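Local structure of putative mandelate racemase (Zymomonas mobilis, 2OX4) at the interface of chains A and B and the interface of chains A and C. The protein is a putative dehydratase of the enolase superfamily that binds magnesium and probably eliminates water from its substrate. Coordinates in Å, arbitrary orientation; residue numbers count along the deposited sequence, not the author numbering. Chains: chain A/B/C, Putative mandelate racemase.

Contact 1: the interface of chains A and B. Residues chain A 71-72, 75, 79, 273; chain B 122, 308, 336.
Helix 70-79 of chain A, part of the N-terminal capping region typical of the enolase superfamily, lays its A:Glu75 carboxylate against B:His308 and B:Pro336 of the neighbouring subunit. The main bond runs from B:His308 NE2, an imidazole nitrogen, to A:Glu75 OE1 at 2.9 Å, the oxygen met on its syn side but 27° out of the carboxylate plane, and close to the ring plane. Carboxylate and imidazole are turned 45° against each other, and OE2 receives only a weak bond from the same NE2. That second oxygen is taken by the side-chain nitrogen of A:Lys79, whose NZ stands 2.9 Å from A:Glu75 OE2 one helical turn on. With CG anti to the backbone N (chi1 -174°) and a bend at chi2, the glutamate stem passes at about a right angle over B:Pro336, whose CB lies 3.7 Å from A:Glu75 CG. Shortened to an alanine, this position would probably leave B:His308 NE2 and A:Lys79 NZ without the carboxylate that serves them both and open a gap beside the proline ring. Nearer the helix start, B:Asn122 OD1 rests 3.6 Å from A:Ala72 CA. The patch joins helix 70-79 to the end of the partner's helix 296-309 and two of its loops, one before strand 126-131 and one after helix 322-333.

Contact 2: the interface of chains A and B. Residues chain A 301, 305, 308, 336; chain B 71, 272, 302.
A:Lys301 and B:Glu71 reach for each other from opposite directions and meet as a salt bridge, an instructive case of charges interleaved across a subunit boundary. A:Lys301 NZ lies 2.7 Å from B:Glu71 OE2, approaching from above the carboxylate plane, 60° out of it; the lysine is poorly ordered, which makes this bond less certain in detail. The same nitrogen reaches back to A:Asp305 OD2 at 3.2 Å, on the syn lone pair. On the other side, B:Lys302 NZ uses the syn lone pair of B:Glu71 OE1 at 2.9 Å and faces A:Asp305 OD1 in a longer salt bridge of 3.9 Å. Two lysines and two acids therefore alternate in a ring, which would be expected to offset the like charges brought together. B:Lys302 is extended beyond CG (chi2 -178°), and its methylenes cross the A:Asp305 side chain at about a right angle, B:Lys302 CE coming 3.5 Å from A:Asp305 CG. Another flank of this stem, about a quarter turn round, lies against B:Arg272: CD of B:Lys302 sits 3.5 Å above the centre of the guanidinium plane. Lying against the stem, B:Arg272 points NH1 within its own plane at the backbone oxygen A:Asp305 O, 2.9 Å away, and the same NH1 lies at the edge of the A:His308 ring. The network ties the two copies of helix 296-309 together and is likely to stabilise the pairing of chains A and B.

Contact 3: the interface of chains A and C. Residues chain A 42, 44-46; chain C 80-83.
Loop-to-loop contact between chains A and C forms part of a two-fold symmetric interface that joins subunits in the deposited eight-chain assembly and may contribute to a biological oligomer, though the structure alone does not show this. At its core, the indole N-H of C:Trp83 gives a nearly straight bond (164° at H) from NE1 to the backbone oxygen A:Tyr44 O, 2.8 Å away and close to the indole plane. Over one indole face lies the A:Ile42 methyl CG2, 3.7 Å from the centroid of the five-membered ring; the opposite face meets the CD2 edge of C:Phe82, offset toward the rim. A:Tyr44 takes the crowded position between its backbone N and carbonyl carbon (chi1 58°), which turns its ring towards both aromatics of chain C. One face of that ring receives C:Trp83 CZ2, while its CE1 edge is set over the face of C:Phe82, the planes 59° apart and A:Tyr44 CE1 3.5 Å from C:Phe82 CE2. Nearby, A:Val46 N donates to C:Thr81 O at 3.0 Å, and the two side chains meet through their CB atoms at 3.8 Å. Residues 42-46 link strand 35-40 to helix 48-62, and the partner segment runs from helix 70-79 into the 3-10 helix that begins at C:Trp83.

Contact 1: the interface of chains A and B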
loop_
_atom_site.group_PDB
_atom_site.type_symbol
_atom_site.label_atom_id
_atom_site.label_comp_id
_atom_site.label_asym_id
_atom_site.label_seq_id
_atom_site.Cartn_x
_atom_site.Cartn_y
_atom_site.Cartn_z
ATOM N N GLU A 71 -5.875 -24.343 27.422
ATOM C CA GLU A 71 -5.859 -24.051 25.972
ATOM C C GLU A 71 -7.134 -24.562 25.275
ATOM O O GLU A 71 -7.774 -23.838 24.505
ATOM C CB GLU A 71 -4.612 -24.650 25.291
ATOM C CG GLU A 71 -3.299 -23.923 25.579
ATOM C CD GLU A 71 -3.249 -22.505 25.026
ATOM O OE1 GLU A 71 -3.790 -22.234 23.930
ATOM O OE2 GLU A 71 -2.636 -21.658 25.686
ATOM N N ALA A 72 -7.494 -25.812 25.554
ATOM C CA ALA A 72 -8.662 -26.445 24.950
ATOM C C ALA A 72 -9.952 -25.784 25.391
ATOM O O ALA A 72 -10.873 -25.636 24.589
ATOM C CB ALA A 72 -8.702 -27.927 25.291
ATOM N N GLU A 75 -10.231 -22.373 23.647
ATOM C CA GLU A 75 -10.647 -22.644 22.262
ATOM C C GLU A 75 -12.101 -23.141 22.147
ATOM O O GLU A 75 -12.813 -22.754 21.232
ATOM C CB GLU A 75 -9.633 -23.585 21.585
ATOM C CG GLU A 75 -9.854 -23.848 20.095
ATOM C CD GLU A 75 -9.412 -22.715 19.154
ATOM O OE1 GLU A 75 -9.011 -21.626 19.619
ATOM O OE2 GLU A 75 -9.478 -22.933 17.917
ATOM N N LYS A 79 -14.811 -21.268 20.047
ATOM C CA LYS A 79 -15.232 -21.915 18.792
ATOM C C LYS A 79 -16.550 -22.681 18.879
ATOM O O LYS A 79 -17.138 -23.003 17.838
ATOM C CB LYS A 79 -14.152 -22.878 18.298
ATOM C CG LYS A 79 -12.872 -22.180 17.844
ATOM C CD LYS A 79 -13.086 -21.442 16.525
ATOM C CE LYS A 79 -11.762 -20.888 15.986
ATOM N NZ LYS A 79 -10.855 -21.996 15.580
ATOM N N TRP A 273 -6.908 -10.892 18.645
ATOM C CA TRP A 273 -7.581 -10.380 17.457
ATOM C C TRP A 273 -7.896 -8.898 17.617
ATOM O O TRP A 273 -7.875 -8.150 16.643
ATOM C CB TRP A 273 -8.885 -11.146 17.215
ATOM C CG TRP A 273 -8.670 -12.537 16.700
ATOM C CD1 TRP A 273 -8.683 -12.922 15.393
ATOM C CD2 TRP A 273 -8.422 -13.728 17.470
ATOM N NE1 TRP A 273 -8.452 -14.274 15.294
ATOM C CE2 TRP A 273 -8.296 -14.794 16.555
ATOM C CE3 TRP A 273 -8.299 -13.997 18.840
ATOM C CZ2 TRP A 273 -8.051 -16.109 16.965
ATOM C CZ3 TRP A 273 -8.042 -15.304 19.246
ATOM C CH2 TRP A 273 -7.919 -16.341 18.310
ATOM N N ASN B 122 -5.276 -30.826 23.598
ATOM C CA ASN B 122 -6.320 -30.312 22.717
ATOM C C ASN B 122 -6.978 -31.411 21.890
ATOM O O ASN B 122 -7.934 -31.153 21.147
ATOM C CB ASN B 122 -5.746 -29.245 21.783
ATOM C CG ASN B 122 -5.457 -27.939 22.504
ATOM O OD1 ASN B 122 -6.200 -26.973 22.373
ATOM N ND2 ASN B 122 -4.354 -27.903 23.266
ATOM N N HIS B 308 -2.248 -18.803 14.857
ATOM C CA HIS B 308 -3.689 -19.107 14.984
ATOM C C HIS B 308 -4.584 -17.932 14.566
ATOM O O HIS B 308 -5.649 -18.155 14.000
ATOM C CB HIS B 308 -4.009 -19.531 16.431
ATOM C CG HIS B 308 -5.353 -20.185 16.613
ATOM N ND1 HIS B 308 -5.897 -21.068 15.702
ATOM C CD2 HIS B 308 -6.230 -20.127 17.648
ATOM C CE1 HIS B 308 -7.062 -21.509 16.156
ATOM N NE2 HIS B 308 -7.291 -20.944 17.331
ATOM N N PRO B 336 -4.144 -25.550 19.930
ATOM C CA PRO B 336 -5.394 -25.849 19.209
ATOM C C PRO B 336 -5.236 -26.013 17.687
ATOM O O PRO B 336 -6.016 -26.741 17.061
ATOM C CB PRO B 336 -6.283 -24.633 19.518
ATOM C CG PRO B 336 -5.326 -23.530 19.847
ATOM C CD PRO B 336 -4.128 -24.179 20.475
#

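Contact 2: the interface of chains A and B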
loop_
_atom_site.group_PDB
_atom_site.type_symbol
_atom_site.label_atom_id
_atom_site.label_comp_id
_atom_site.label_asym_id
_atom_site.label_seq_id
_atom_site.Cartn_x
_atom_site.Cartn_y
_atom_site.Cartn_z
ATOM N N LYS A 301 -0.907 -13.331 28.084
ATOM C CA LYS A 301 0.427 -13.752 27.685
ATOM C C LYS A 301 0.601 -13.690 26.162
ATOM O O LYS A 301 1.585 -13.141 25.682
ATOM C CB LYS A 301 0.705 -15.162 28.214
ATOM C CG LYS A 301 2.155 -15.547 28.230
ATOM C CD LYS A 301 2.359 -16.862 28.973
ATOM C CE LYS A 301 3.823 -17.281 28.948
ATOM N NZ LYS A 301 4.613 -16.472 27.962
ATOM N N ASP A 305 3.205 -11.245 24.341
ATOM C CA ASP A 305 4.278 -11.879 23.576
ATOM C C ASP A 305 4.289 -11.380 22.127
ATOM O O ASP A 305 5.349 -11.098 21.567
ATOM C CB ASP A 305 4.145 -13.405 23.601
ATOM C CG ASP A 305 4.301 -13.992 24.999
ATOM O OD1 ASP A 305 4.854 -13.324 25.909
ATOM O OD2 ASP A 305 3.842 -15.136 25.188
ATOM N N HIS A 308 5.595 -7.748 22.125
ATOM C CA HIS A 308 7.050 -7.685 22.290
ATOM C C HIS A 308 7.762 -7.562 20.937
ATOM O O HIS A 308 8.740 -6.807 20.824
ATOM C CB HIS A 308 7.562 -8.920 23.040
ATOM C CG HIS A 308 8.942 -8.766 23.591
ATOM N ND1 HIS A 308 9.420 -7.575 24.101
ATOM C CD2 HIS A 308 9.947 -9.665 23.730
ATOM C CE1 HIS A 308 10.659 -7.748 24.527
ATOM N NE2 HIS A 308 11.001 -9.007 24.313
ATOM N N PRO A 336 8.614 -10.201 29.937
ATOM C CA PRO A 336 9.779 -9.314 29.769
ATOM C C PRO A 336 9.451 -7.846 29.471
ATOM O O PRO A 336 10.226 -6.958 29.857
ATOM C CB PRO A 336 10.533 -9.941 28.586
ATOM C CG PRO A 336 9.478 -10.662 27.809
ATOM C CD PRO A 336 8.539 -11.212 28.863
ATOM N N GLU B 71 11.089 -17.542 30.911
ATOM C CA GLU B 71 10.876 -16.264 30.192
ATOM C C GLU B 71 12.089 -15.340 30.324
ATOM O O GLU B 71 12.580 -14.821 29.328
ATOM C CB GLU B 71 9.588 -15.547 30.642
ATOM C CG GLU B 71 8.316 -16.260 30.214
ATOM C CD GLU B 71 8.001 -16.092 28.731
ATOM O OE1 GLU B 71 8.439 -15.090 28.118
ATOM O OE2 GLU B 71 7.277 -16.947 28.181
ATOM N N ARG B 272 9.422 -15.874 16.800
ATOM C CA ARG B 272 8.331 -14.996 16.381
ATOM C C ARG B 272 8.728 -14.032 15.269
ATOM O O ARG B 272 7.943 -13.799 14.344
ATOM C CB ARG B 272 7.826 -14.165 17.550
ATOM C CG ARG B 272 7.031 -14.891 18.643
ATOM C CD ARG B 272 7.049 -13.976 19.888
ATOM N NE ARG B 272 8.294 -14.140 20.650
ATOM C CZ ARG B 272 8.611 -13.467 21.755
ATOM N NH1 ARG B 272 7.805 -12.512 22.240
ATOM N NH2 ARG B 272 9.745 -13.755 22.387
ATOM N N LYS B 302 4.537 -19.399 21.391
ATOM C CA LYS B 302 4.318 -18.030 20.917
ATOM C C LYS B 302 4.113 -17.968 19.406
ATOM O O LYS B 302 3.239 -17.259 18.926
ATOM C CB LYS B 302 5.476 -17.115 21.336
ATOM C CG LYS B 302 5.672 -17.067 22.877
ATOM C CD LYS B 302 6.794 -16.124 23.298
ATOM C CE LYS B 302 6.981 -16.173 24.832
ATOM N NZ LYS B 302 8.110 -15.283 25.287
#

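Contact 3: the interface of chains A and C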
loop_
_atom_site.group_PDB
_atom_site.type_symbol
_atom_site.label_atom_id
_atom_site.label_comp_id
_atom_site.label_asym_id
_atom_site.label_seq_id
_atom_site.Cartn_x
_atom_site.Cartn_y
_atom_site.Cartn_z
ATOM N N ILE A 42 -15.713 -6.135 34.164
ATOM C CA ILE A 42 -16.812 -5.209 33.852
ATOM C C ILE A 42 -17.421 -4.636 35.157
ATOM O O ILE A 42 -18.642 -4.481 35.290
ATOM C CB ILE A 42 -17.900 -5.894 32.942
ATOM C CG1 ILE A 42 -17.236 -6.778 31.873
ATOM C CG2 ILE A 42 -18.799 -4.855 32.268
ATOM C CD1 ILE A 42 -18.138 -7.162 30.711
ATOM N N TYR A 44 -17.218 -1.622 36.464
ATOM C CA TYR A 44 -17.677 -0.241 36.346
ATOM C C TYR A 44 -18.372 -0.053 34.989
ATOM O O TYR A 44 -18.383 -0.965 34.166
ATOM C CB TYR A 44 -16.500 0.734 36.521
ATOM C CG TYR A 44 -15.373 0.523 35.520
ATOM C CD1 TYR A 44 -15.219 1.381 34.433
ATOM C CD2 TYR A 44 -14.465 -0.543 35.658
ATOM C CE1 TYR A 44 -14.194 1.189 33.507
ATOM C CE2 TYR A 44 -13.441 -0.744 34.728
ATOM C CZ TYR A 44 -13.312 0.129 33.662
ATOM O OH TYR A 44 -12.300 -0.054 32.740
ATOM N N GLY A 45 -18.967 1.116 34.773
ATOM C CA GLY A 45 -19.814 1.335 33.610
ATOM C C GLY A 45 -21.055 0.457 33.603
ATOM O O GLY A 45 -21.487 -0.062 34.643
ATOM N N VAL A 46 -21.639 0.290 32.422
ATOM C CA VAL A 46 -22.963 -0.321 32.309
ATOM C C VAL A 46 -22.810 -1.647 31.549
ATOM O O VAL A 46 -22.383 -1.657 30.398
ATOM C CB VAL A 46 -23.958 0.625 31.574
ATOM C CG1 VAL A 46 -25.362 -0.016 31.480
ATOM C CG2 VAL A 46 -24.029 1.997 32.278
ATOM N N LYS C 80 -22.032 6.361 26.487
ATOM C CA LYS C 80 -22.183 6.641 27.918
ATOM C C LYS C 80 -22.218 5.396 28.791
ATOM O O LYS C 80 -22.358 5.494 30.006
ATOM C CB LYS C 80 -23.422 7.491 28.175
ATOM C CG LYS C 80 -23.382 8.835 27.463
ATOM C CD LYS C 80 -22.294 9.702 28.045
ATOM C CE LYS C 80 -22.230 11.049 27.361
ATOM N NZ LYS C 80 -21.183 11.895 27.989
ATOM N N THR C 81 -22.084 4.229 28.175
ATOM C CA THR C 81 -22.055 2.970 28.921
ATOM C C THR C 81 -20.633 2.482 29.231
ATOM O O THR C 81 -20.451 1.508 29.966
ATOM C CB THR C 81 -22.788 1.877 28.134
ATOM O OG1 THR C 81 -22.167 1.731 26.849
ATOM C CG2 THR C 81 -24.259 2.251 27.951
ATOM N N PHE C 82 -19.647 3.178 28.669
ATOM C CA PHE C 82 -18.232 2.778 28.671
ATOM C C PHE C 82 -17.934 1.599 27.748
ATOM O O PHE C 82 -17.069 1.697 26.870
ATOM C CB PHE C 82 -17.644 2.547 30.081
ATOM C CG PHE C 82 -16.137 2.677 30.119
ATOM C CD1 PHE C 82 -15.546 3.931 30.164
ATOM C CD2 PHE C 82 -15.321 1.551 30.046
ATOM C CE1 PHE C 82 -14.157 4.075 30.183
ATOM C CE2 PHE C 82 -13.928 1.679 30.044
ATOM C CZ PHE C 82 -13.347 2.942 30.116
ATOM N N TRP C 83 -18.661 0.498 27.931
ATOM C CA TRP C 83 -18.403 -0.714 27.149
ATOM C C TRP C 83 -18.915 -0.641 25.724
ATOM O O TRP C 83 -18.456 -1.405 24.874
ATOM C CB TRP C 83 -18.895 -1.963 27.891
ATOM C CG TRP C 83 -18.328 -1.934 29.268
ATOM C CD1 TRP C 83 -19.001 -1.704 30.440
ATOM C CD2 TRP C 83 -16.943 -2.030 29.606
ATOM N NE1 TRP C 83 -18.110 -1.674 31.495
ATOM C CE2 TRP C 83 -16.843 -1.879 31.013
ATOM C CE3 TRP C 83 -15.773 -2.251 28.863
ATOM C CZ2 TRP C 83 -15.626 -1.945 31.685
ATOM C CZ3 TRP C 83 -14.554 -2.318 29.541
ATOM C CH2 TRP C 83 -14.497 -2.174 30.935
#

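Contacts 1 and 2 belong to the same A-B interface, their C-alpha centres about 18 Å apart, and reuse one set of elements with the chains exchanged: helix 70-79, helix 271-280, helix 296-309 and the loop proline at position 336. Residues 71, 308 and 336 occur in both, once from each chain. Contact 3 lies about 28 Å from contact 1 and 30 Å from contact 2, on a different surface of chain A, and is built from loops and aromatic rings rather than helix-borne charged side chains. Chain A thus touches two neighbours through separate surfaces; whether the deposited eight-chain assembly is biological the structure alone does not show.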